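Local coordinates for chitooligosaccharide oxidase (Gibberella zeae, PDB 6Y0R), which oxidises the C1 hydroxyl of chitooligosaccharides to lactones, using a bicovalently bound FAD and reducing molecular oxygen to hydrogen peroxide, at residues Q44-D49 with P58-A63; G92-T97 with A331-H336; Q249-F254 with A352-F357; D253-G258 with A346-L351. One frame throughout, in Å; residues are numbered along the deposited sequence.

Contact 1: Q44-D49 with P58-A63; sequences QSWKED and PFEPAA
W46 gives its indole N-H to E60: NE1 stands 3.2 Å from OE2, and the bond is bent, with an N-H...O angle of 145°. The nitrogen reaches OE2 from above the carboxylate plane, and OE2 is itself tilted from the plane of the indole. The E60 chain bends at its second torsion (chi2 81°), bringing the carboxylate alongside the NE1-CZ2 side of the indole, the two side chains crossing at about a right angle. W46 has CG anti to its backbone N (chi1 -175°), which sends the long ring straight out from the helix, benzo edge first. In the ring plane at that edge lies the backbone oxygen of P61, 3.3 Å from both CZ2 and CH2 of W46, where the polarised ring C-H groups face it. The proline adds an apolar touch, CD of P61 to CZ2 of W46 at 3.9 Å, and the far corner of the ring reaches the backbone of A62 and A63. This is how helix 44-50 packs against the loop 58-63 that runs into strand 63-65: W46 also rests on D39 of strand 38-39 and on I64, while P61 touches M109 on strand 108-111.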
# COMPACT_ATOMS: atom_id res chain seq x y z
N GLN A 44 -18.70 -9.30 -20.77
CA GLN A 44 -17.28 -8.91 -20.92
C GLN A 44 -16.98 -7.75 -19.97
O GLN A 44 -15.88 -7.68 -19.51
CB GLN A 44 -16.96 -8.58 -22.38
CG GLN A 44 -17.68 -7.35 -22.92
CD GLN A 44 -17.07 -6.80 -24.19
OE1 GLN A 44 -17.73 -6.10 -24.96
NE2 GLN A 44 -15.81 -7.12 -24.45
N SER A 45 -17.97 -6.90 -19.71
CA SER A 45 -17.85 -5.71 -18.83
C SER A 45 -17.61 -6.17 -17.38
O SER A 45 -16.72 -5.63 -16.71
CB SER A 45 -19.07 -4.84 -18.91
OG SER A 45 -19.00 -4.02 -20.06
N TRP A 46 -18.37 -7.18 -16.96
CA TRP A 46 -18.18 -7.86 -15.66
C TRP A 46 -16.77 -8.45 -15.55
O TRP A 46 -16.16 -8.29 -14.48
CB TRP A 46 -19.23 -8.96 -15.47
CG TRP A 46 -19.19 -9.62 -14.12
CD1 TRP A 46 -18.32 -10.58 -13.68
CD2 TRP A 46 -20.10 -9.37 -13.04
NE1 TRP A 46 -18.63 -10.95 -12.40
CE2 TRP A 46 -19.70 -10.19 -11.97
CE3 TRP A 46 -21.19 -8.51 -12.87
CZ2 TRP A 46 -20.40 -10.22 -10.76
CZ3 TRP A 46 -21.86 -8.53 -11.66
CH2 TRP A 46 -21.46 -9.37 -10.62
N LYS A 47 -16.27 -9.13 -16.57
CA LYS A 47 -14.89 -9.70 -16.58
C LYS A 47 -13.87 -8.56 -16.49
O LYS A 47 -12.88 -8.71 -15.76
CB LYS A 47 -14.65 -10.57 -17.80
CG LYS A 47 -15.52 -11.82 -17.82
CD LYS A 47 -14.90 -13.00 -18.51
CE LYS A 47 -15.81 -14.21 -18.51
NZ LYS A 47 -16.09 -14.66 -19.90
N GLU A 48 -14.10 -7.46 -17.20
CA GLU A 48 -13.18 -6.30 -17.20
C GLU A 48 -13.04 -5.71 -15.78
O GLU A 48 -11.91 -5.42 -15.35
CB GLU A 48 -13.70 -5.30 -18.23
CG GLU A 48 -12.88 -4.05 -18.34
CD GLU A 48 -13.33 -3.12 -19.44
OE1 GLU A 48 -12.64 -3.08 -20.46
OE2 GLU A 48 -14.36 -2.45 -19.28
N ASP A 49 -14.14 -5.52 -15.06
CA ASP A 49 -14.13 -4.89 -13.70
C ASP A 49 -14.02 -5.94 -12.60
O ASP A 49 -13.66 -5.56 -11.46
CB ASP A 49 -15.39 -4.05 -13.51
CG ASP A 49 -15.50 -2.95 -14.55
OD1 ASP A 49 -14.44 -2.37 -14.90
OD2 ASP A 49 -16.65 -2.64 -14.98
N PRO A 58 -9.70 -14.95 -6.87
CA PRO A 58 -10.86 -14.42 -7.55
C PRO A 58 -12.11 -14.47 -6.66
O PRO A 58 -12.21 -15.35 -5.78
CB PRO A 58 -11.02 -15.42 -8.73
CG PRO A 58 -10.56 -16.69 -8.13
CD PRO A 58 -9.34 -16.32 -7.28
N PHE A 59 -13.00 -13.51 -6.84
CA PHE A 59 -14.29 -13.42 -6.12
C PHE A 59 -15.36 -12.95 -7.10
O PHE A 59 -15.04 -12.33 -8.13
CB PHE A 59 -14.21 -12.54 -4.87
CG PHE A 59 -13.33 -13.09 -3.78
CD1 PHE A 59 -13.69 -14.24 -3.08
CD2 PHE A 59 -12.12 -12.48 -3.43
CE1 PHE A 59 -12.87 -14.78 -2.12
CE2 PHE A 59 -11.30 -13.03 -2.46
CZ PHE A 59 -11.67 -14.17 -1.78
N GLU A 60 -16.59 -13.33 -6.77
CA GLU A 60 -17.81 -13.06 -7.56
C GLU A 60 -18.71 -12.15 -6.75
O GLU A 60 -19.41 -12.60 -5.84
CB GLU A 60 -18.49 -14.37 -7.93
CG GLU A 60 -19.77 -14.14 -8.72
CD GLU A 60 -19.59 -13.87 -10.21
OE1 GLU A 60 -20.62 -13.92 -10.97
OE2 GLU A 60 -18.44 -13.57 -10.62
N PRO A 61 -18.71 -10.83 -7.04
CA PRO A 61 -19.66 -9.91 -6.43
C PRO A 61 -21.13 -10.31 -6.72
O PRO A 61 -21.36 -11.00 -7.71
CB PRO A 61 -19.33 -8.55 -7.02
CG PRO A 61 -17.89 -8.71 -7.53
CD PRO A 61 -17.76 -10.16 -7.94
N ALA A 62 -22.03 -9.85 -5.87
CA ALA A 62 -23.49 -9.87 -6.14
C ALA A 62 -23.84 -8.92 -7.29
O ALA A 62 -24.77 -9.24 -8.06
CB ALA A 62 -24.25 -9.55 -4.88
N ALA A 63 -23.14 -7.80 -7.42
CA ALA A 63 -23.41 -6.72 -8.37
C ALA A 63 -22.14 -5.89 -8.48
O ALA A 63 -21.39 -5.80 -7.47
CB ALA A 63 -24.58 -5.88 -7.91

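Contact 2: G92-T97 with A331-H336; sequences GGHSYT and ASYDAH. With FAD (flavin-adenine dinucleotide), chain B.
The imidazole of H94 and the phenol ring of Y333 meet rim to rim, neither over the other's face, with their planes at 57° and the Y53 ring also against H94. Two partners occupy the imidazole edge. At one nitrogen the flavin is covalently attached, ND1 of H94 to C8M of FAD at 1.5 Å; at the other, NE2 of H94 donates to OH of Y333 at 2.7 Å. That second bond lies in the imidazole plane and is almost straight (172°), so the tethered ring is held against rotation from both nitrogens. The second covalent link of this bicovalently bound FAD is probably made by C154. Chi1 of H94 (-96°) is away from the staggered values, with the ring placed between the flavin methylene and Y333. The backbone grips the diphosphate: G93 N reaches O2A of FAD at 2.9 Å, H94 N reaches O2P at 3.0 Å, and G92 and S95 give their N-H groups to O1P and O1A. Loop 92-97 follows strand 87-90 of the FAD-binding domain, and 331-336 leads into strand 338-346, bordering the seven-stranded antiparallel sheet, so the tyrosine bond joins that domain to the one built on the sheet, the substrate domain in this family.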
# COMPACT_ATOMS: atom_id res chain seq x y z
N GLY A 92 -8.04 0.84 -7.72
CA GLY A 92 -7.12 0.27 -8.69
C GLY A 92 -7.13 -1.24 -8.69
O GLY A 92 -6.55 -1.84 -9.59
N GLY A 93 -7.78 -1.88 -7.71
CA GLY A 93 -7.85 -3.34 -7.64
C GLY A 93 -6.57 -4.08 -7.32
O GLY A 93 -6.55 -5.28 -7.45
N HIS A 94 -5.53 -3.40 -6.81
CA HIS A 94 -4.22 -4.04 -6.52
C HIS A 94 -4.20 -4.77 -5.18
O HIS A 94 -3.18 -5.41 -4.93
CB HIS A 94 -3.05 -3.04 -6.63
CG HIS A 94 -2.40 -3.10 -7.96
ND1 HIS A 94 -1.19 -3.76 -8.20
CD2 HIS A 94 -2.82 -2.59 -9.15
CE1 HIS A 94 -0.96 -3.69 -9.52
NE2 HIS A 94 -1.95 -2.98 -10.11
N SER A 95 -5.31 -4.85 -4.43
CA SER A 95 -5.28 -5.60 -3.16
C SER A 95 -4.65 -6.98 -3.34
O SER A 95 -5.16 -7.78 -4.12
CB SER A 95 -6.63 -5.77 -2.56
OG SER A 95 -6.53 -6.44 -1.31
N TYR A 96 -3.68 -7.29 -2.51
CA TYR A 96 -3.02 -8.61 -2.57
C TYR A 96 -3.98 -9.75 -2.21
O TYR A 96 -3.68 -10.92 -2.56
CB TYR A 96 -1.86 -8.61 -1.60
CG TYR A 96 -0.66 -7.78 -1.97
CD1 TYR A 96 -0.58 -7.00 -3.12
CD2 TYR A 96 0.47 -7.90 -1.19
CE1 TYR A 96 0.58 -6.33 -3.47
CE2 TYR A 96 1.62 -7.21 -1.51
CZ TYR A 96 1.70 -6.46 -2.67
OH TYR A 96 2.86 -5.77 -3.01
N THR A 97 -5.07 -9.43 -1.51
CA THR A 97 -6.05 -10.44 -1.03
C THR A 97 -7.44 -10.10 -1.57
O THR A 97 -8.47 -10.69 -1.04
CB THR A 97 -5.92 -10.59 0.48
OG1 THR A 97 -6.26 -9.34 1.09
CG2 THR A 97 -4.55 -11.10 0.89
N ALA A 331 -10.39 1.62 -18.69
CA ALA A 331 -11.22 0.61 -17.98
C ALA A 331 -10.72 -0.81 -18.27
O ALA A 331 -11.01 -1.71 -17.45
CB ALA A 331 -12.67 0.79 -18.40
N SER A 332 -9.95 -1.04 -19.35
CA SER A 332 -9.43 -2.38 -19.73
C SER A 332 -8.16 -2.78 -18.94
O SER A 332 -7.59 -3.79 -19.25
CB SER A 332 -9.22 -2.48 -21.22
OG SER A 332 -8.18 -1.60 -21.62
N TYR A 333 -7.73 -2.00 -17.94
CA TYR A 333 -6.59 -2.39 -17.07
C TYR A 333 -6.70 -3.87 -16.71
O TYR A 333 -7.78 -4.29 -16.24
CB TYR A 333 -6.59 -1.53 -15.80
CG TYR A 333 -5.34 -1.74 -14.97
CD1 TYR A 333 -4.19 -1.01 -15.21
CD2 TYR A 333 -5.33 -2.65 -13.91
CE1 TYR A 333 -3.04 -1.22 -14.48
CE2 TYR A 333 -4.18 -2.88 -13.17
CZ TYR A 333 -3.05 -2.14 -13.44
OH TYR A 333 -1.91 -2.36 -12.72
N ASP A 334 -5.64 -4.65 -16.94
CA ASP A 334 -5.70 -6.11 -16.70
C ASP A 334 -4.35 -6.64 -16.28
O ASP A 334 -4.02 -7.78 -16.64
CB ASP A 334 -6.23 -6.83 -17.96
CG ASP A 334 -5.24 -6.81 -19.11
OD1 ASP A 334 -4.28 -5.99 -19.07
OD2 ASP A 334 -5.46 -7.58 -20.06
N ALA A 335 -3.61 -5.91 -15.44
CA ALA A 335 -2.41 -6.48 -14.78
C ALA A 335 -2.85 -7.62 -13.86
O ALA A 335 -3.95 -7.52 -13.24
CB ALA A 335 -1.70 -5.38 -14.01
N HIS A 336 -2.05 -8.68 -13.78
CA HIS A 336 -2.30 -9.82 -12.88
C HIS A 336 -0.98 -10.37 -12.35
O HIS A 336 0.06 -10.24 -13.02
CB HIS A 336 -3.11 -10.93 -13.58
CG HIS A 336 -4.51 -10.53 -13.88
ND1 HIS A 336 -5.47 -10.37 -12.88
CD2 HIS A 336 -5.11 -10.23 -15.05
CE1 HIS A 336 -6.59 -9.95 -13.43
NE2 HIS A 336 -6.40 -9.87 -14.77
PA FAD B . -8.15 -1.98 -4.24
O1A FAD B . -8.07 -3.45 -4.30
O2A FAD B . -9.04 -1.25 -5.16
O5B FAD B . -8.51 -1.51 -2.76
C5B FAD B . -7.67 -1.81 -1.64
C4B FAD B . -8.48 -1.67 -0.36
O4B FAD B . -8.90 -0.29 -0.21
C3B FAD B . -9.79 -2.47 -0.26
O3B FAD B . -10.11 -2.74 1.11
C2B FAD B . -10.81 -1.51 -0.84
O2B FAD B . -12.17 -1.79 -0.49
C1B FAD B . -10.32 -0.20 -0.27
N9A FAD B . -10.67 0.97 -1.06
C8A FAD B . -10.20 1.28 -2.30
N7A FAD B . -10.70 2.42 -2.77
C5A FAD B . -11.55 2.86 -1.76
C6A FAD B . -12.39 3.99 -1.65
N6A FAD B . -12.43 4.92 -2.61
N1A FAD B . -13.15 4.13 -0.53
C2A FAD B . -13.07 3.15 0.39
N3A FAD B . -12.31 2.06 0.41
C4A FAD B . -11.56 1.96 -0.71
N1 FAD B . 2.19 -0.33 -1.72
C2 FAD B . 3.05 0.58 -1.24
O2 FAD B . 2.84 1.16 -0.11
N3 FAD B . 4.14 0.94 -1.99
C4 FAD B . 4.43 0.39 -3.23
O4 FAD B . 5.43 0.76 -3.86
C4X FAD B . 3.53 -0.57 -3.76
N5 FAD B . 3.75 -1.07 -4.97
C5X FAD B . 2.79 -1.90 -5.51
C6 FAD B . 2.95 -2.39 -6.83
C7 FAD B . 2.02 -3.24 -7.40
C7M FAD B . 2.22 -3.78 -8.80
C8 FAD B . 0.82 -3.58 -6.65
C8M FAD B . -0.31 -4.41 -7.24
C9 FAD B . 0.69 -3.12 -5.33
C9A FAD B . 1.66 -2.29 -4.74
N10 FAD B . 1.50 -1.80 -3.44
C10 FAD B . 2.41 -0.89 -2.90
C1' FAD B . 0.36 -2.20 -2.60
C2' FAD B . -0.80 -1.21 -2.72
O2' FAD B . -0.52 -0.02 -1.98
C3' FAD B . -2.04 -1.88 -2.19
O3' FAD B . -2.24 -3.04 -3.03
C4' FAD B . -3.22 -0.92 -2.25
O4' FAD B . -4.21 -1.23 -1.24
C5' FAD B . -3.84 -0.97 -3.61
O5' FAD B . -4.84 0.06 -3.77
P FAD B . -5.90 -0.12 -4.93
O1P FAD B . -6.81 1.05 -4.92
O2P FAD B . -5.26 -0.49 -6.22
O3P FAD B . -6.63 -1.48 -4.45

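Contact 3: Q249-F254 with A352-F357; sequences QGLYDF and AEFKSF
F354 is the first residue of 352-357 to reach the other helix, and it does so with its ring. Its CG lies anti to the carbonyl carbon, beside the backbone N (chi1 -78°), which carries the phenyl into the groove between L251 and Y252. One face takes CB of L251, a CH-pi contact with the carbon 3.9 Å from the ring centroid; the nearest atom pair is CB of L251 to CD1 of F354, at 3.6 Å. On that same face, offset toward the rim, sits the backbone N of Y252, and CE2 of F354 comes within 3.7 Å of the Y252 CA. The tyrosine ring is met at its edge by CD2 of F354, the two side chains crossing at about a right angle. One turn of helix on from F354, F357 closes the contact, its ring edge in plane with CD1 of L251, 3.9 Å from CD2 of F357. L251 thus offers two carbons to two phenyl rings, its CB lying over a face and its CD1 meeting an edge. No hydrogen bond crosses between the segments; the joint is apolar. The helical segments approach to 9.0 Å between axes, with their directions 130° apart, and they lie over the seven-stranded antiparallel sheet: F354 touches M376 and F357 touches L374 on strand 371-378, while L251 reaches M269 on strand 265-272.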
# COMPACT_ATOMS: atom_id res chain seq x y z
N GLN A 249 25.95 -9.12 9.49
CA GLN A 249 26.55 -7.83 9.86
C GLN A 249 26.24 -6.81 8.77
O GLN A 249 26.06 -5.67 9.15
CB GLN A 249 28.07 -7.91 10.01
CG GLN A 249 28.66 -6.61 10.52
CD GLN A 249 28.41 -6.40 11.99
OE1 GLN A 249 28.67 -7.28 12.81
NE2 GLN A 249 27.88 -5.25 12.33
N GLY A 250 26.16 -7.22 7.50
CA GLY A 250 25.76 -6.32 6.41
C GLY A 250 24.34 -5.78 6.64
O GLY A 250 24.12 -4.55 6.55
N LEU A 251 23.38 -6.64 6.98
CA LEU A 251 21.98 -6.16 7.25
C LEU A 251 21.94 -5.27 8.49
O LEU A 251 21.28 -4.21 8.47
CB LEU A 251 21.06 -7.37 7.46
CG LEU A 251 20.88 -8.27 6.25
CD1 LEU A 251 20.22 -9.59 6.64
CD2 LEU A 251 20.08 -7.57 5.17
N TYR A 252 22.71 -5.63 9.51
CA TYR A 252 22.75 -4.82 10.74
C TYR A 252 23.35 -3.45 10.43
O TYR A 252 22.83 -2.44 10.86
CB TYR A 252 23.53 -5.54 11.84
CG TYR A 252 23.52 -4.79 13.15
CD1 TYR A 252 22.43 -4.87 14.00
CD2 TYR A 252 24.60 -4.03 13.55
CE1 TYR A 252 22.43 -4.20 15.21
CE2 TYR A 252 24.59 -3.32 14.74
CZ TYR A 252 23.52 -3.45 15.59
OH TYR A 252 23.50 -2.77 16.78
N ASP A 253 24.42 -3.41 9.63
CA ASP A 253 25.08 -2.14 9.28
C ASP A 253 24.15 -1.30 8.41
O ASP A 253 24.08 -0.08 8.61
CB ASP A 253 26.38 -2.37 8.54
CG ASP A 253 27.49 -2.92 9.42
OD1 ASP A 253 27.38 -2.79 10.68
OD2 ASP A 253 28.44 -3.48 8.83
N PHE A 254 23.40 -1.95 7.53
CA PHE A 254 22.37 -1.25 6.72
C PHE A 254 21.36 -0.58 7.65
O PHE A 254 21.03 0.60 7.52
CB PHE A 254 21.71 -2.28 5.80
CG PHE A 254 20.65 -1.75 4.85
CD1 PHE A 254 20.98 -0.99 3.75
CD2 PHE A 254 19.32 -2.05 5.07
CE1 PHE A 254 20.00 -0.53 2.89
CE2 PHE A 254 18.34 -1.60 4.20
CZ PHE A 254 18.67 -0.82 3.12
N ALA A 352 21.90 -10.71 16.45
CA ALA A 352 21.46 -12.11 16.66
C ALA A 352 20.16 -12.38 15.89
O ALA A 352 20.02 -13.45 15.29
CB ALA A 352 21.31 -12.35 18.14
N GLU A 353 19.20 -11.44 15.89
CA GLU A 353 17.96 -11.58 15.10
C GLU A 353 18.29 -11.61 13.60
O GLU A 353 17.75 -12.43 12.87
CB GLU A 353 17.00 -10.45 15.45
CG GLU A 353 16.36 -10.68 16.82
CD GLU A 353 15.75 -9.50 17.55
OE1 GLU A 353 16.05 -8.32 17.23
OE2 GLU A 353 15.00 -9.78 18.53
N PHE A 354 19.23 -10.78 13.13
CA PHE A 354 19.60 -10.85 11.71
C PHE A 354 20.25 -12.21 11.42
O PHE A 354 20.04 -12.76 10.34
CB PHE A 354 20.50 -9.69 11.29
CG PHE A 354 19.76 -8.40 11.06
CD1 PHE A 354 18.79 -8.32 10.07
CD2 PHE A 354 20.01 -7.26 11.83
CE1 PHE A 354 18.13 -7.12 9.82
CE2 PHE A 354 19.34 -6.07 11.57
CZ PHE A 354 18.41 -6.00 10.57
N LYS A 355 21.05 -12.75 12.35
CA LYS A 355 21.64 -14.11 12.16
C LYS A 355 20.56 -15.18 12.01
O LYS A 355 20.69 -15.99 11.09
CB LYS A 355 22.59 -14.47 13.31
CG LYS A 355 23.94 -13.80 13.21
CD LYS A 355 24.93 -14.27 14.29
CE LYS A 355 26.20 -13.46 14.22
NZ LYS A 355 27.00 -13.55 15.47
N SER A 356 19.48 -15.14 12.80
CA SER A 356 18.35 -16.11 12.70
C SER A 356 17.73 -16.01 11.32
O SER A 356 17.48 -17.01 10.66
CB SER A 356 17.30 -15.88 13.74
OG SER A 356 17.88 -15.97 15.02
N PHE A 357 17.45 -14.77 10.89
CA PHE A 357 16.88 -14.48 9.57
C PHE A 357 17.77 -15.03 8.45
O PHE A 357 17.31 -15.74 7.56
CB PHE A 357 16.66 -12.97 9.48
CG PHE A 357 16.22 -12.47 8.14
CD1 PHE A 357 15.03 -12.88 7.60
CD2 PHE A 357 16.96 -11.52 7.47
CE1 PHE A 357 14.62 -12.41 6.36
CE2 PHE A 357 16.55 -11.05 6.24
CZ PHE A 357 15.38 -11.50 5.68

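Contact 4: D253-G258 with A346-L351; sequences DFQEFG and APALTL
Q255 leaves helix 247-260 pointing at the loop before helix 351-367, and its side chain does nearly all the work opposite A348 and L349. From CB the chain runs out fully extended, CG anti to the backbone N (chi1 166°) and the next torsion straight too, so the amide is delivered at full reach to the backbone of L349. Its carbon CD lies 4.0 Å from CB of A348 and 3.5 Å from the backbone N of L349. At the tip the two ends of the amide face the two polar atoms of one extended residue: as modelled, NE2 of Q255 is 2.8 Å from N of L349, and OE1 of Q255 is 2.9 Å from O of L349. These pairings set like against like, and the amide is probably turned over in the model, so which end is which should not be trusted. The side chain of L349 passes alongside the tip, its CB 3.8 Å from the amide atom modelled as NE2. Beyond the glutamine, the loop becomes a helix start at T350, whose side chain caps a backbone N while E353 OE1 takes the T350 N-H, a capping box. L402 and L403 also touch the glutamine, and L349 rests on L403 and F405 of strand 403-411. Chemically, a buried primary amide set before both the N-H and the C=O of one residue could pair with each, most plausibly after the flip, tying the helix to the loop through the backbone of L349.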
# COMPACT_ATOMS: atom_id res chain seq x y z
N ASP A 253 24.42 -3.41 9.63
CA ASP A 253 25.08 -2.14 9.28
C ASP A 253 24.15 -1.30 8.41
O ASP A 253 24.08 -0.08 8.61
CB ASP A 253 26.38 -2.37 8.54
CG ASP A 253 27.49 -2.92 9.42
OD1 ASP A 253 27.38 -2.79 10.68
OD2 ASP A 253 28.44 -3.48 8.83
N PHE A 254 23.40 -1.95 7.53
CA PHE A 254 22.37 -1.25 6.72
C PHE A 254 21.36 -0.58 7.65
O PHE A 254 21.03 0.60 7.52
CB PHE A 254 21.71 -2.28 5.80
CG PHE A 254 20.65 -1.75 4.85
CD1 PHE A 254 20.98 -0.99 3.75
CD2 PHE A 254 19.32 -2.05 5.07
CE1 PHE A 254 20.00 -0.53 2.89
CE2 PHE A 254 18.34 -1.60 4.20
CZ PHE A 254 18.67 -0.82 3.12
N GLN A 255 20.78 -1.36 8.57
CA GLN A 255 19.82 -0.83 9.54
C GLN A 255 20.41 0.35 10.34
O GLN A 255 19.73 1.37 10.51
CB GLN A 255 19.40 -1.96 10.47
CG GLN A 255 18.70 -1.46 11.71
CD GLN A 255 18.44 -2.56 12.71
OE1 GLN A 255 19.25 -2.82 13.62
NE2 GLN A 255 17.36 -3.26 12.51
N GLU A 256 21.61 0.19 10.90
CA GLU A 256 22.23 1.24 11.76
C GLU A 256 22.48 2.50 10.95
O GLU A 256 22.30 3.61 11.50
CB GLU A 256 23.52 0.72 12.38
CG GLU A 256 23.28 -0.40 13.37
CD GLU A 256 22.27 -0.05 14.45
OE1 GLU A 256 21.18 -0.64 14.47
OE2 GLU A 256 22.57 0.82 15.27
N PHE A 257 22.92 2.37 9.69
CA PHE A 257 23.09 3.53 8.79
C PHE A 257 21.74 4.23 8.63
O PHE A 257 21.63 5.44 8.69
CB PHE A 257 23.69 3.12 7.45
CG PHE A 257 23.85 4.24 6.47
CD1 PHE A 257 25.00 5.03 6.48
CD2 PHE A 257 22.89 4.50 5.53
CE1 PHE A 257 25.14 6.07 5.58
CE2 PHE A 257 23.04 5.52 4.61
CZ PHE A 257 24.18 6.30 4.62
N GLY A 258 20.68 3.44 8.43
CA GLY A 258 19.33 3.97 8.21
C GLY A 258 18.86 4.81 9.38
O GLY A 258 18.17 5.82 9.13
N ALA A 346 8.58 -3.78 11.94
CA ALA A 346 9.46 -4.25 13.03
C ALA A 346 10.25 -3.09 13.62
O ALA A 346 10.64 -2.16 12.92
CB ALA A 346 10.38 -5.31 12.53
N PRO A 347 10.52 -3.14 14.92
CA PRO A 347 11.50 -2.23 15.51
C PRO A 347 12.90 -2.63 15.03
O PRO A 347 13.10 -3.68 14.42
CB PRO A 347 11.32 -2.49 17.01
CG PRO A 347 10.91 -3.93 17.07
CD PRO A 347 9.99 -4.12 15.88
N ALA A 348 13.90 -1.82 15.38
CA ALA A 348 15.31 -2.20 15.12
C ALA A 348 15.57 -3.60 15.65
O ALA A 348 15.16 -3.92 16.81
CB ALA A 348 16.25 -1.22 15.76
N LEU A 349 16.34 -4.37 14.92
CA LEU A 349 16.67 -5.77 15.25
C LEU A 349 18.10 -5.85 15.78
O LEU A 349 18.94 -5.02 15.43
CB LEU A 349 16.51 -6.60 13.99
CG LEU A 349 15.12 -6.54 13.34
CD1 LEU A 349 15.10 -7.36 12.09
CD2 LEU A 349 14.05 -7.00 14.29
N THR A 350 18.37 -6.89 16.55
CA THR A 350 19.73 -7.14 17.02
C THR A 350 20.48 -7.91 15.94
O THR A 350 19.86 -8.60 15.10
CB THR A 350 19.69 -7.95 18.33
OG1 THR A 350 19.10 -9.20 18.02
CG2 THR A 350 18.90 -7.20 19.38
N LEU A 351 21.66 -7.93 16.08
CA LEU A 351 22.50 -8.73 15.16
C LEU A 351 22.16 -10.21 15.35
O LEU A 351 22.05 -10.92 14.38
CB LEU A 351 23.98 -8.47 15.47
CG LEU A 351 25.04 -9.25 14.68
CD1 LEU A 351 24.95 -8.89 13.19
CD2 LEU A 351 26.46 -9.07 15.18

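In the fold
Contacts 1 and 2 lie on one side of the chain's centre, contact 2 directly on the FAD, and contacts 3 and 4 on the opposite side, with about 45 Å between the centres of contacts 1 and 3. Contact 1 closes before contact 2 opens, and the two touch where E48 meets A331 and S332. Contact 2 spans the domains: its segments alternate along the chain with those of contacts 3 and 4. The latter pair share helix 247-260 and D253 and F254, their centres 8 Å apart, so one helix packs against both helix 351-367 and the loop leading into it. Through strand 338-346 that loop connects back to 331-336 beside the flavin.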